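Dihydroorotase (Agrobacterium tumefaciens, PDB 2OGJ) hydrolyses acetyl esters, deacetylating acetyl-(R)-mandelate in vitro, probably with the help of two zinc ions bound in a TIM barrel. Local coordinates at residues I17-V22 / F349-L354; A96-T101 / V301-T306; V100-D105 / S331-D336; L133-I138 / D158-C163; A277-G282 / S309-V314. All coordinates share one frame; numbering follows the deposited sequence.

How the interactions relate
All five contacts are buried and largely apolar, but they lie at different depths. Interactions 2 and 3 sit close to the centre of the chain and share strand 100-106: one sets the start of helix 304-313 against it, the other the turn that ends helix 327-332. Interaction 5 joins helix 272-280 to the far end of helix 304-313 and the residue that follows it. Interaction 1 lies outward, between strands of separate sheets, and touches interaction 2 through Thr350 OG1 and Gly99 O. Interaction 4, about 40 Å from interaction 1 between centres, is the one whose segments meet other subunits. Interaction 2 alone brings opposite charges near each other; the rest are mainly apolar, with a threonine hydroxyl or backbone carbonyl oxygen joining in at places.

Interaction 1: residues I17-V22 / F349-L354; sequences ILLTNV and FTVFDL
Leu19 on strand 17-20 faces Phe349 and Val351 on strand 348-362 from one sheet to another, so the backbones are not paired and only side chains bridge them. Because Phe349 and Val351 are two residues apart on an extended chain, both side chains project from the same side of their strand, toward Leu19. The leucine enters with one methyl: CG lies beside its own backbone N (chi1 -72°), and CD2 is the branch that meets both partners. Leu19 CD2 approaches Phe349 CD1 to 4.3 Å, coming obliquely to the ring. The same Leu19 CD2 is also 4.3 Å from Val351 CG2, the valine branch that sits beside its backbone N when CG1 is anti to it (chi1 -179°). Both Leu19 and Phe349 also touch Ile40 of strand 36-40, while Val351 packs on Arg378 and Tyr379 of strand 368-382, so the contact continues into strands 36-40 and 368-382. The arrangement is that of two facing sheets, consistent with the beta-sandwich part that accompanies the barrel in many amidohydrolases; here the N-terminal strand supplies one layer and strand 348-362 the other. Methyl-to-ring and methyl-to-methyl contacts at these separations have little directional demand, which implies that the two strands are held here by burial of hydrocarbon and by complementary shape.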
# COMPACT_ATOMS: atom_id res chain seq x y z
N ILE A 17 -11.52 30.78 52.09
CA ILE A 17 -10.96 29.61 52.74
C ILE A 17 -9.70 29.98 53.45
O ILE A 17 -8.95 30.85 53.02
CB ILE A 17 -10.57 28.50 51.75
CG1 ILE A 17 -11.73 28.13 50.83
CG2 ILE A 17 -10.11 27.28 52.51
CD1 ILE A 17 -11.36 27.05 49.83
N LEU A 18 -9.45 29.28 54.55
CA LEU A 18 -8.25 29.51 55.31
C LEU A 18 -7.55 28.17 55.48
O LEU A 18 -8.03 27.30 56.19
CB LEU A 18 -8.57 30.13 56.66
CG LEU A 18 -7.34 30.25 57.56
CD1 LEU A 18 -6.34 31.19 56.92
CD2 LEU A 18 -7.74 30.74 58.94
N LEU A 19 -6.44 28.00 54.78
CA LEU A 19 -5.65 26.79 54.89
C LEU A 19 -4.64 27.10 55.97
O LEU A 19 -3.86 28.04 55.84
CB LEU A 19 -4.89 26.48 53.58
CG LEU A 19 -5.70 26.00 52.39
CD1 LEU A 19 -6.73 27.04 52.00
CD2 LEU A 19 -4.77 25.73 51.24
N THR A 20 -4.68 26.34 57.06
CA THR A 20 -3.73 26.58 58.12
C THR A 20 -2.72 25.44 58.19
O THR A 20 -2.96 24.35 57.69
CB THR A 20 -4.45 26.72 59.49
OG1 THR A 20 -5.18 25.52 59.78
CG2 THR A 20 -5.42 27.91 59.45
N ASN A 21 -1.55 25.71 58.72
CA ASN A 21 -0.48 24.76 58.99
C ASN A 21 -0.06 24.05 57.72
O ASN A 21 0.02 22.77 57.70
CB ASN A 21 -0.90 23.81 60.11
CG ASN A 21 -1.65 24.54 61.21
OD1 ASN A 21 -1.89 25.75 61.11
ND2 ASN A 21 -2.02 23.82 62.26
N VAL A 22 0.39 24.77 56.69
CA VAL A 22 0.91 24.21 55.45
C VAL A 22 2.39 24.56 55.31
O VAL A 22 2.84 25.59 55.82
CB VAL A 22 0.17 24.77 54.20
CG1 VAL A 22 -1.25 24.30 54.19
CG2 VAL A 22 0.20 26.29 54.20
N PHE A 349 -3.33 25.51 44.39
CA PHE A 349 -2.41 24.62 45.12
C PHE A 349 -2.75 23.13 45.09
O PHE A 349 -3.71 22.69 44.47
CB PHE A 349 -2.32 25.05 46.59
CG PHE A 349 -2.21 26.53 46.79
CD1 PHE A 349 -3.19 27.21 47.49
CD2 PHE A 349 -1.13 27.24 46.28
CE1 PHE A 349 -3.11 28.57 47.69
CE2 PHE A 349 -1.03 28.62 46.47
CZ PHE A 349 -2.02 29.29 47.17
N THR A 350 -1.93 22.36 45.78
CA THR A 350 -2.12 20.93 45.91
C THR A 350 -1.45 20.59 47.23
O THR A 350 -0.23 20.70 47.40
CB THR A 350 -1.49 20.11 44.73
OG1 THR A 350 -1.45 18.71 45.08
CG2 THR A 350 -0.08 20.59 44.43
N VAL A 351 -2.28 20.23 48.20
CA VAL A 351 -1.83 19.89 49.52
C VAL A 351 -1.58 18.39 49.59
O VAL A 351 -2.46 17.59 49.26
CB VAL A 351 -2.91 20.31 50.52
CG1 VAL A 351 -2.47 19.98 51.93
CG2 VAL A 351 -3.17 21.79 50.35
N PHE A 352 -0.36 18.01 50.00
CA PHE A 352 0.02 16.61 50.07
C PHE A 352 1.02 16.34 51.17
O PHE A 352 1.74 17.24 51.61
CB PHE A 352 0.67 16.17 48.75
CG PHE A 352 1.99 16.85 48.47
CD1 PHE A 352 3.20 16.19 48.75
CD2 PHE A 352 2.03 18.13 47.91
CE1 PHE A 352 4.43 16.79 48.45
CE2 PHE A 352 3.25 18.74 47.61
CZ PHE A 352 4.46 18.07 47.88
N ASP A 353 1.06 15.08 51.59
CA ASP A 353 1.98 14.64 52.61
C ASP A 353 2.96 13.66 51.99
O ASP A 353 2.74 13.16 50.89
CB ASP A 353 1.23 13.98 53.75
CG ASP A 353 0.75 14.97 54.79
OD1 ASP A 353 1.60 15.76 55.26
OD2 ASP A 353 -0.47 14.97 55.13
N LEU A 354 4.05 13.40 52.69
CA LEU A 354 5.04 12.45 52.23
C LEU A 354 5.22 11.53 53.43
O LEU A 354 6.04 11.81 54.31
CB LEU A 354 6.35 13.17 51.90
CG LEU A 354 7.38 12.46 51.01
CD1 LEU A 354 8.56 12.02 51.84
CD2 LEU A 354 6.73 11.29 50.30

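Interaction 2: residues A96-T101 / V301-T306; sequences AERGVT and VWDLAT
Val100 overlaps Leu304 at the point where strand 100-106 begins and helix 304-313 takes its first turn. The two side chains cross at about a right angle, and one valine branch makes the contact: Val100 CG2 lies 4.0 Å from Leu304 CD2 and 4.1 Å from Leu304 CB, so it rests against both the root and one tip of the leucine. Both residues also pack on Asp75 of strand 68-75, which sets the pair against that strand, the side chain of Leu304 about 8 Å from that of the zinc ligand His77.

Beside this apolar pair, Arg98 passes across Asp303. Its chain bends at chi2 (-79°), and it is the methylene that touches, Arg98 CD standing 4.0 Å from Asp303 CB. The guanidinium and carboxylate planes are 82° apart, and Asp303 OD1 lies well out of the guanidinium plane, so no N-H is aimed at it. The carboxylate is occupied otherwise: as N-cap, Asp303 OD2 accepts from Thr306 N at 2.9 Å and from Thr306 OG1, the two donors arriving from opposite faces of its plane, while OD1 is bonded to Tyr392 N. The chemistry thus implies a division of labour, in which hydrocarbon joins the strand to the helix and Arg98 adds a methylene contact and probably a general electrostatic attraction to an aspartate already committed to the helix start.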
# COMPACT_ATOMS: atom_id res chain seq x y z
N ALA A 96 -8.23 16.82 39.85
CA ALA A 96 -8.36 17.39 41.20
C ALA A 96 -8.53 16.40 42.34
O ALA A 96 -7.84 16.50 43.35
CB ALA A 96 -9.50 18.38 41.23
N GLU A 97 -9.48 15.47 42.18
CA GLU A 97 -9.69 14.45 43.21
C GLU A 97 -8.40 13.67 43.48
O GLU A 97 -8.31 12.91 44.43
CB GLU A 97 -10.81 13.50 42.79
CG GLU A 97 -11.25 12.55 43.89
CD GLU A 97 -12.36 11.61 43.44
OE1 GLU A 97 -12.77 11.70 42.26
OE2 GLU A 97 -12.81 10.79 44.26
N ARG A 98 -7.39 13.91 42.63
CA ARG A 98 -6.09 13.23 42.75
C ARG A 98 -4.95 14.18 43.11
O ARG A 98 -3.80 13.76 43.28
CB ARG A 98 -5.73 12.53 41.43
CG ARG A 98 -6.65 11.35 41.04
CD ARG A 98 -6.30 10.09 41.81
NE ARG A 98 -7.24 9.00 41.56
CZ ARG A 98 -8.45 8.91 42.13
NH1 ARG A 98 -8.87 9.83 42.99
NH2 ARG A 98 -9.24 7.88 41.83
N GLY A 99 -5.26 15.47 43.21
CA GLY A 99 -4.26 16.45 43.55
C GLY A 99 -3.61 17.07 42.33
O GLY A 99 -2.63 17.79 42.47
N VAL A 100 -4.17 16.79 41.15
CA VAL A 100 -3.64 17.31 39.89
C VAL A 100 -4.53 18.44 39.35
O VAL A 100 -5.70 18.24 39.04
CB VAL A 100 -3.55 16.19 38.82
CG1 VAL A 100 -2.85 16.69 37.57
CG2 VAL A 100 -2.81 15.00 39.39
N THR A 101 -3.94 19.63 39.23
CA THR A 101 -4.64 20.83 38.78
C THR A 101 -4.65 21.10 37.31
O THR A 101 -5.58 21.68 36.78
CB THR A 101 -4.05 22.06 39.46
OG1 THR A 101 -4.22 21.94 40.87
CG2 THR A 101 -4.72 23.34 38.94
N VAL A 301 0.20 2.17 36.20
CA VAL A 301 0.14 3.51 36.75
C VAL A 301 -1.12 3.69 37.57
O VAL A 301 -2.21 3.46 37.07
CB VAL A 301 0.06 4.54 35.61
CG1 VAL A 301 0.30 5.93 36.14
CG2 VAL A 301 1.03 4.16 34.54
N TRP A 302 -1.01 4.11 38.81
CA TRP A 302 -2.26 4.31 39.52
C TRP A 302 -2.62 5.79 39.39
O TRP A 302 -3.73 6.15 39.01
CB TRP A 302 -2.13 3.87 40.98
CG TRP A 302 -1.93 2.38 41.13
CD1 TRP A 302 -2.57 1.38 40.44
CD2 TRP A 302 -1.08 1.73 42.08
NE1 TRP A 302 -2.18 0.16 40.91
CE2 TRP A 302 -1.27 0.33 41.92
CE3 TRP A 302 -0.18 2.18 43.06
CZ2 TRP A 302 -0.59 -0.61 42.69
CZ3 TRP A 302 0.49 1.24 43.83
CH2 TRP A 302 0.28 -0.14 43.64
N ASP A 303 -1.65 6.64 39.68
CA ASP A 303 -1.86 8.07 39.61
C ASP A 303 -0.51 8.76 39.66
O ASP A 303 0.51 8.12 39.86
CB ASP A 303 -2.73 8.49 40.79
CG ASP A 303 -2.28 7.88 42.11
OD1 ASP A 303 -3.15 7.66 42.97
OD2 ASP A 303 -1.06 7.62 42.31
N LEU A 304 -0.52 10.08 39.47
CA LEU A 304 0.70 10.87 39.48
C LEU A 304 1.49 10.70 40.79
O LEU A 304 2.72 10.60 40.76
CB LEU A 304 0.36 12.34 39.27
CG LEU A 304 1.55 13.23 38.97
CD1 LEU A 304 2.17 12.76 37.66
CD2 LEU A 304 1.14 14.71 38.90
N ALA A 305 0.78 10.69 41.91
CA ALA A 305 1.43 10.55 43.22
C ALA A 305 2.26 9.26 43.29
O ALA A 305 3.40 9.27 43.75
CB ALA A 305 0.38 10.58 44.34
N THR A 306 1.70 8.15 42.83
CA THR A 306 2.43 6.89 42.85
C THR A 306 3.66 6.98 41.93
O THR A 306 4.72 6.45 42.24
CB THR A 306 1.54 5.71 42.37
OG1 THR A 306 0.38 5.60 43.21
CG2 THR A 306 2.32 4.39 42.42

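Interaction 3: residues V100-D105 / S331-D336; sequences VTTLVD and SVIRLD
Ile333 reaches Thr102 and Val104 because its CG1 stands between its backbone N and carbonyl carbon (chi1 51°) and the chain then runs extended (chi2 176°), carrying CD1 out to strand 100-106. On the strand, Thr102 holds CG2 anti to its backbone N, and the two side chains meet tip to tip, with Thr102 CG2 3.9 Å from Ile333 CD1. That same isoleucine methyl touches a second residue, Ile333 CD1 lying 4.1 Å from Val104 CG2, where the side chains cross obliquely. Leu335 instead slides past Thr102 in the opposite direction, its CD2 3.8 Å from Thr102 OG1; this is packing against a hydroxyl whose hydrogen-bond partner is Arg128 NE.

Ile333 and Leu335 flank Arg334, the C-prime residue, with positive phi, of the Schellman motif that ends helix 327-332, and both point toward the strand. Around the contact, Val104 and Ile333 each pack on Val172 of strand 171-173, and Leu335 rests on Arg128 of strand 128-132. The end of helix 327-332 thereby contacts the neighbouring parallel strands 100-106, 128-132 and 171-173 of the barrel, next to strand 68-75, whose Val74 touches Thr102.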
# COMPACT_ATOMS: atom_id res chain seq x y z
N VAL A 100 -4.17 16.79 41.15
CA VAL A 100 -3.64 17.31 39.89
C VAL A 100 -4.53 18.44 39.35
O VAL A 100 -5.70 18.24 39.04
CB VAL A 100 -3.55 16.19 38.82
CG1 VAL A 100 -2.85 16.69 37.57
CG2 VAL A 100 -2.81 15.00 39.39
N THR A 101 -3.94 19.63 39.23
CA THR A 101 -4.64 20.83 38.78
C THR A 101 -4.65 21.10 37.31
O THR A 101 -5.58 21.68 36.78
CB THR A 101 -4.05 22.06 39.46
OG1 THR A 101 -4.22 21.94 40.87
CG2 THR A 101 -4.72 23.34 38.94
N THR A 102 -3.57 20.73 36.64
CA THR A 102 -3.49 20.94 35.20
C THR A 102 -3.27 19.60 34.53
O THR A 102 -2.38 18.84 34.92
CB THR A 102 -2.35 21.89 34.84
OG1 THR A 102 -2.61 23.18 35.42
CG2 THR A 102 -2.20 22.02 33.32
N LEU A 103 -4.11 19.31 33.55
CA LEU A 103 -4.01 18.08 32.79
C LEU A 103 -3.70 18.46 31.35
O LEU A 103 -4.29 19.41 30.82
CB LEU A 103 -5.32 17.31 32.87
CG LEU A 103 -5.67 16.71 34.24
CD1 LEU A 103 -7.16 16.32 34.25
CD2 LEU A 103 -4.77 15.52 34.52
N VAL A 104 -2.78 17.73 30.72
CA VAL A 104 -2.40 17.99 29.33
C VAL A 104 -2.68 16.73 28.52
O VAL A 104 -1.99 15.72 28.66
CB VAL A 104 -0.89 18.34 29.22
CG1 VAL A 104 -0.57 18.90 27.84
CG2 VAL A 104 -0.50 19.33 30.31
N ASP A 105 -3.72 16.77 27.68
CA ASP A 105 -4.02 15.59 26.89
C ASP A 105 -2.92 15.48 25.85
O ASP A 105 -2.55 16.46 25.19
CB ASP A 105 -5.39 15.70 26.22
CG ASP A 105 -5.69 14.48 25.37
OD1 ASP A 105 -5.26 14.45 24.19
OD2 ASP A 105 -6.34 13.54 25.89
N SER A 331 6.58 24.94 32.31
CA SER A 331 7.37 25.72 31.37
C SER A 331 7.10 25.24 29.94
O SER A 331 7.03 26.06 29.02
CB SER A 331 8.87 25.58 31.68
OG SER A 331 9.20 24.23 31.92
N VAL A 332 6.92 23.93 29.77
CA VAL A 332 6.66 23.39 28.45
C VAL A 332 5.35 23.94 27.89
O VAL A 332 5.26 24.25 26.70
CB VAL A 332 6.53 21.84 28.47
CG1 VAL A 332 6.25 21.32 27.05
CG2 VAL A 332 7.79 21.23 29.04
N ILE A 333 4.34 24.05 28.74
CA ILE A 333 3.06 24.54 28.26
C ILE A 333 2.89 26.04 28.42
O ILE A 333 1.82 26.59 28.16
CB ILE A 333 1.88 23.78 28.93
CG1 ILE A 333 2.02 23.78 30.44
CG2 ILE A 333 1.83 22.35 28.41
CD1 ILE A 333 0.87 23.15 31.14
N ARG A 334 3.97 26.70 28.81
CA ARG A 334 3.96 28.14 28.98
C ARG A 334 2.96 28.57 30.04
O ARG A 334 2.25 29.56 29.88
CB ARG A 334 3.66 28.83 27.64
CG ARG A 334 4.80 28.70 26.62
CD ARG A 334 4.37 29.02 25.19
NE ARG A 334 5.35 28.55 24.20
CZ ARG A 334 5.10 28.42 22.89
NH1 ARG A 334 3.90 28.73 22.39
NH2 ARG A 334 6.06 27.97 22.09
N LEU A 335 2.91 27.81 31.13
CA LEU A 335 2.03 28.12 32.25
C LEU A 335 2.86 28.92 33.24
O LEU A 335 3.87 28.42 33.75
CB LEU A 335 1.53 26.85 32.92
CG LEU A 335 0.67 27.06 34.17
CD1 LEU A 335 -0.49 28.01 33.83
CD2 LEU A 335 0.15 25.71 34.69
N ASP A 336 2.45 30.15 33.52
CA ASP A 336 3.22 30.98 34.45
C ASP A 336 3.12 30.44 35.85
O ASP A 336 2.01 30.25 36.36
CB ASP A 336 2.73 32.41 34.45
CG ASP A 336 3.30 33.20 35.60
OD1 ASP A 336 4.54 33.20 35.74
OD2 ASP A 336 2.53 33.81 36.37

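Interaction 4: residues L133-I138 / D158-C163; sequences LNLGSI and DRILEC
Leu133 and Leu135 pack against Ile160 and Cys163 in a beta-alpha unit of the TIM barrel, in which the segment following strand 128-132 meets helix 157-165, the helix that precedes strand 171-173. The side-chain contacts across it are apolar. Leu133 extends toward the helix with CG anti to its backbone N (chi1 -168°) and uses CD2 for both of its partners, which lie almost one turn apart: Leu133 CD2 is 4.1 Å from Ile160 CG2 and 4.0 Å from Cys163 SG. The methyl is thus set between a branched aliphatic side chain and a sulfur.

Ile160 spends its two branches on different residues. While CG2 serves Leu133, the other arm carries CD1 to Leu135, where Ile160 CD1 lies 3.9 Å from Leu135 CD2 and also rests against the carbonyl oxygen Leu135 O. The Leu135 side chain starts away from the helix at its CB but turns back enough for that branch to touch.

Neighbouring elements close the cluster: Ile197 of helix 189-201 touches both Leu135 and Ile160, and Phe114 of helix 114-122 touches Leu133 and Cys163. At the edge, Arg145 of a second subunit packs on Ser137 and Arg159, bringing the unit to a subunit interface.

The polar bonds tie segment 133-138 to its surroundings and to itself. Asn134 ND2 bonds to Gly107 O and Glu148 OE1, and its other amide atom closes an Asx turn: Gly136 N donates to Asn134 OD1 over 2.8 Å at 159°, tilted 26° from the carbonyl plane.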
# COMPACT_ATOMS: atom_id res chain seq x y z
N LEU A 133 -1.73 18.57 20.14
CA LEU A 133 -2.51 18.13 19.00
C LEU A 133 -1.73 17.02 18.30
O LEU A 133 -0.54 17.15 18.02
CB LEU A 133 -2.76 19.28 18.03
CG LEU A 133 -3.80 19.05 16.92
CD1 LEU A 133 -5.16 18.79 17.55
CD2 LEU A 133 -3.85 20.27 15.98
N ASN A 134 -2.40 15.92 18.02
CA ASN A 134 -1.76 14.81 17.34
C ASN A 134 -1.49 15.20 15.89
O ASN A 134 -2.29 15.90 15.28
CB ASN A 134 -2.65 13.57 17.39
CG ASN A 134 -1.88 12.29 17.13
OD1 ASN A 134 -1.15 12.18 16.16
ND2 ASN A 134 -2.05 11.33 18.01
N LEU A 135 -0.34 14.77 15.37
CA LEU A 135 0.07 15.05 13.99
C LEU A 135 -0.94 14.36 13.08
O LEU A 135 -1.26 14.85 12.00
CB LEU A 135 1.47 14.50 13.74
CG LEU A 135 2.37 15.12 12.67
CD1 LEU A 135 3.18 14.03 12.03
CD2 LEU A 135 1.56 15.81 11.63
N GLY A 136 -1.42 13.20 13.54
CA GLY A 136 -2.41 12.44 12.79
C GLY A 136 -3.80 13.04 12.98
O GLY A 136 -4.12 13.52 14.05
N SER A 137 -4.62 13.01 11.94
CA SER A 137 -5.96 13.58 11.99
C SER A 137 -6.96 12.89 12.93
O SER A 137 -7.64 13.55 13.71
CB SER A 137 -6.55 13.62 10.57
OG SER A 137 -5.87 14.56 9.76
N ILE A 138 -7.06 11.58 12.83
CA ILE A 138 -8.01 10.84 13.65
C ILE A 138 -7.63 10.64 15.13
O ILE A 138 -8.35 9.97 15.87
CB ILE A 138 -8.34 9.45 13.03
CG1 ILE A 138 -7.16 8.49 13.20
CG2 ILE A 138 -8.68 9.61 11.55
CD1 ILE A 138 -7.49 7.04 12.81
N ASP A 158 -2.59 22.00 6.51
CA ASP A 158 -3.46 23.17 6.47
C ASP A 158 -4.52 23.12 7.57
O ASP A 158 -4.75 24.11 8.27
CB ASP A 158 -4.12 23.29 5.09
CG ASP A 158 -3.19 23.93 4.04
OD1 ASP A 158 -3.25 23.50 2.86
OD2 ASP A 158 -2.41 24.86 4.38
N ARG A 159 -5.15 21.96 7.75
CA ARG A 159 -6.15 21.85 8.80
C ARG A 159 -5.51 21.95 10.20
O ARG A 159 -6.13 22.46 11.13
CB ARG A 159 -6.94 20.56 8.62
CG ARG A 159 -7.97 20.65 7.51
CD ARG A 159 -8.90 19.44 7.52
NE ARG A 159 -10.00 19.55 6.55
CZ ARG A 159 -9.86 19.51 5.22
NH1 ARG A 159 -8.65 19.36 4.68
NH2 ARG A 159 -10.93 19.61 4.44
N ILE A 160 -4.27 21.47 10.34
CA ILE A 160 -3.60 21.58 11.62
C ILE A 160 -3.35 23.07 11.88
O ILE A 160 -3.56 23.57 12.98
CB ILE A 160 -2.25 20.85 11.62
CG1 ILE A 160 -2.49 19.33 11.64
CG2 ILE A 160 -1.43 21.28 12.82
CD1 ILE A 160 -1.21 18.49 11.50
N LEU A 161 -2.92 23.79 10.85
CA LEU A 161 -2.68 25.22 11.03
C LEU A 161 -3.99 25.92 11.35
O LEU A 161 -4.03 26.82 12.19
CB LEU A 161 -2.05 25.85 9.77
CG LEU A 161 -0.63 25.44 9.39
CD1 LEU A 161 -0.10 26.39 8.33
CD2 LEU A 161 0.27 25.49 10.61
N GLU A 162 -5.06 25.52 10.67
CA GLU A 162 -6.36 26.12 10.90
C GLU A 162 -6.80 25.81 12.34
O GLU A 162 -7.16 26.71 13.10
CB GLU A 162 -7.37 25.58 9.88
CG GLU A 162 -8.73 26.26 9.91
CD GLU A 162 -9.81 25.43 9.23
OE1 GLU A 162 -9.94 24.24 9.57
OE2 GLU A 162 -10.53 25.98 8.37
N CYS A 163 -6.73 24.53 12.73
CA CYS A 163 -7.11 24.10 14.08
C CYS A 163 -6.37 24.84 15.20
O CYS A 163 -6.97 25.23 16.19
CB CYS A 163 -6.88 22.59 14.24
SG CYS A 163 -7.51 21.91 15.81

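Interaction 5: residues A277-G282 / S309-V314; sequences AAIARG and SKLLSV
Ile279 and Val314 cross at about a right angle, the isoleucine reaching out from one helix over the end of another. Its CG1 lies beside the backbone N (chi1 -64°), and a chi2 of 164° stretches the arm out to CD1, which is delivered to the opposing segment. Ile279 CD1 comes within 3.7 Å of Val314 CG2, the valine branch that sits between its own backbone N and carbonyl carbon. The carbonyl oxygen of Val314 meets the flank of the isoleucine rather than its tip alone: Val314 O is 3.7 Å from Ile279 CB and likewise 3.7 Å from Ile279 CG2, and CD1 also lies against it. This is van der Waals packing on a carbonyl group.

In the amidohydrolase barrel region to which both segments belong, helix 272-280 follows the parallel strand 260-262 and terminates in a Schellman motif, with Gly282 as the C-prime residue at positive phi and Gly282 N bonded to Ile279 O. Val314 follows helix 304-313.

Leu311, one turn before Val314, approaches from a different direction. Its CB does not aim at Ile279, yet the end of the side chain swings toward it, and Leu311 CD1 stands 4.0 Å from Ile279 CD1. The one methyl of Ile279 is placed against Leu311 of helix 304-313 and Val314 just after it. Val314 also touches Phe272 and Glu276, earlier in helix 272-280, while Leu311 touches Ile288, a residue of the loop between the helices.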
# COMPACT_ATOMS: atom_id res chain seq x y z
N ALA A 277 19.58 3.48 37.02
CA ALA A 277 20.84 3.69 36.34
C ALA A 277 20.98 5.12 35.81
O ALA A 277 22.05 5.73 35.88
CB ALA A 277 20.97 2.70 35.21
N ALA A 278 19.89 5.67 35.29
CA ALA A 278 19.92 7.01 34.75
C ALA A 278 20.23 8.04 35.83
O ALA A 278 21.12 8.88 35.68
CB ALA A 278 18.59 7.34 34.09
N ILE A 279 19.48 7.96 36.93
CA ILE A 279 19.66 8.90 38.04
C ILE A 279 21.01 8.78 38.73
O ILE A 279 21.58 9.79 39.17
CB ILE A 279 18.49 8.77 39.05
CG1 ILE A 279 17.18 9.16 38.36
CG2 ILE A 279 18.71 9.66 40.27
CD1 ILE A 279 15.91 8.72 39.08
N ALA A 280 21.54 7.57 38.82
CA ALA A 280 22.85 7.38 39.44
C ALA A 280 23.95 8.05 38.60
O ALA A 280 25.01 8.41 39.11
CB ALA A 280 23.15 5.89 39.60
N ARG A 281 23.69 8.20 37.30
CA ARG A 281 24.65 8.84 36.40
C ARG A 281 24.34 10.32 36.22
O ARG A 281 24.86 10.96 35.30
CB ARG A 281 24.66 8.16 35.03
CG ARG A 281 25.18 6.72 35.00
CD ARG A 281 26.10 6.55 33.79
NE ARG A 281 25.71 5.47 32.89
CZ ARG A 281 26.04 5.44 31.60
NH1 ARG A 281 26.74 6.43 31.06
NH2 ARG A 281 25.66 4.42 30.83
N GLY A 282 23.46 10.84 37.07
CA GLY A 282 23.10 12.25 37.00
C GLY A 282 22.02 12.62 36.00
O GLY A 282 21.70 13.80 35.86
N SER A 309 6.28 8.77 43.54
CA SER A 309 6.86 7.90 44.55
C SER A 309 7.89 6.91 44.00
O SER A 309 8.82 6.54 44.71
CB SER A 309 5.76 7.12 45.28
OG SER A 309 4.84 7.99 45.91
N LYS A 310 7.72 6.48 42.75
CA LYS A 310 8.65 5.54 42.11
C LYS A 310 9.97 6.25 41.78
O LYS A 310 11.05 5.67 41.93
CB LYS A 310 8.05 4.95 40.83
CG LYS A 310 6.81 4.08 41.06
CD LYS A 310 6.28 3.51 39.76
CE LYS A 310 5.07 2.64 39.99
NZ LYS A 310 4.37 2.33 38.71
N LEU A 311 9.87 7.50 41.34
CA LEU A 311 11.06 8.27 41.02
C LEU A 311 11.81 8.59 42.29
O LEU A 311 13.04 8.53 42.34
CB LEU A 311 10.69 9.56 40.28
CG LEU A 311 10.64 9.51 38.75
CD1 LEU A 311 11.96 8.96 38.23
CD2 LEU A 311 9.46 8.66 38.28
N LEU A 312 11.07 8.93 43.34
CA LEU A 312 11.68 9.23 44.63
C LEU A 312 12.38 8.00 45.17
O LEU A 312 13.37 8.11 45.88
CB LEU A 312 10.61 9.66 45.65
CG LEU A 312 11.16 10.20 46.97
CD1 LEU A 312 11.69 11.60 46.74
CD2 LEU A 312 10.07 10.24 48.02
N SER A 313 11.86 6.82 44.84
CA SER A 313 12.41 5.56 45.30
C SER A 313 13.70 5.18 44.59
O SER A 313 14.48 4.40 45.11
CB SER A 313 11.39 4.43 45.13
OG SER A 313 11.36 3.96 43.79
N VAL A 314 13.92 5.70 43.38
CA VAL A 314 15.15 5.38 42.68
C VAL A 314 16.11 6.55 42.74
O VAL A 314 16.85 6.84 41.81
CB VAL A 314 14.92 4.95 41.21
CG1 VAL A 314 14.33 3.54 41.17
CG2 VAL A 314 14.01 5.94 40.52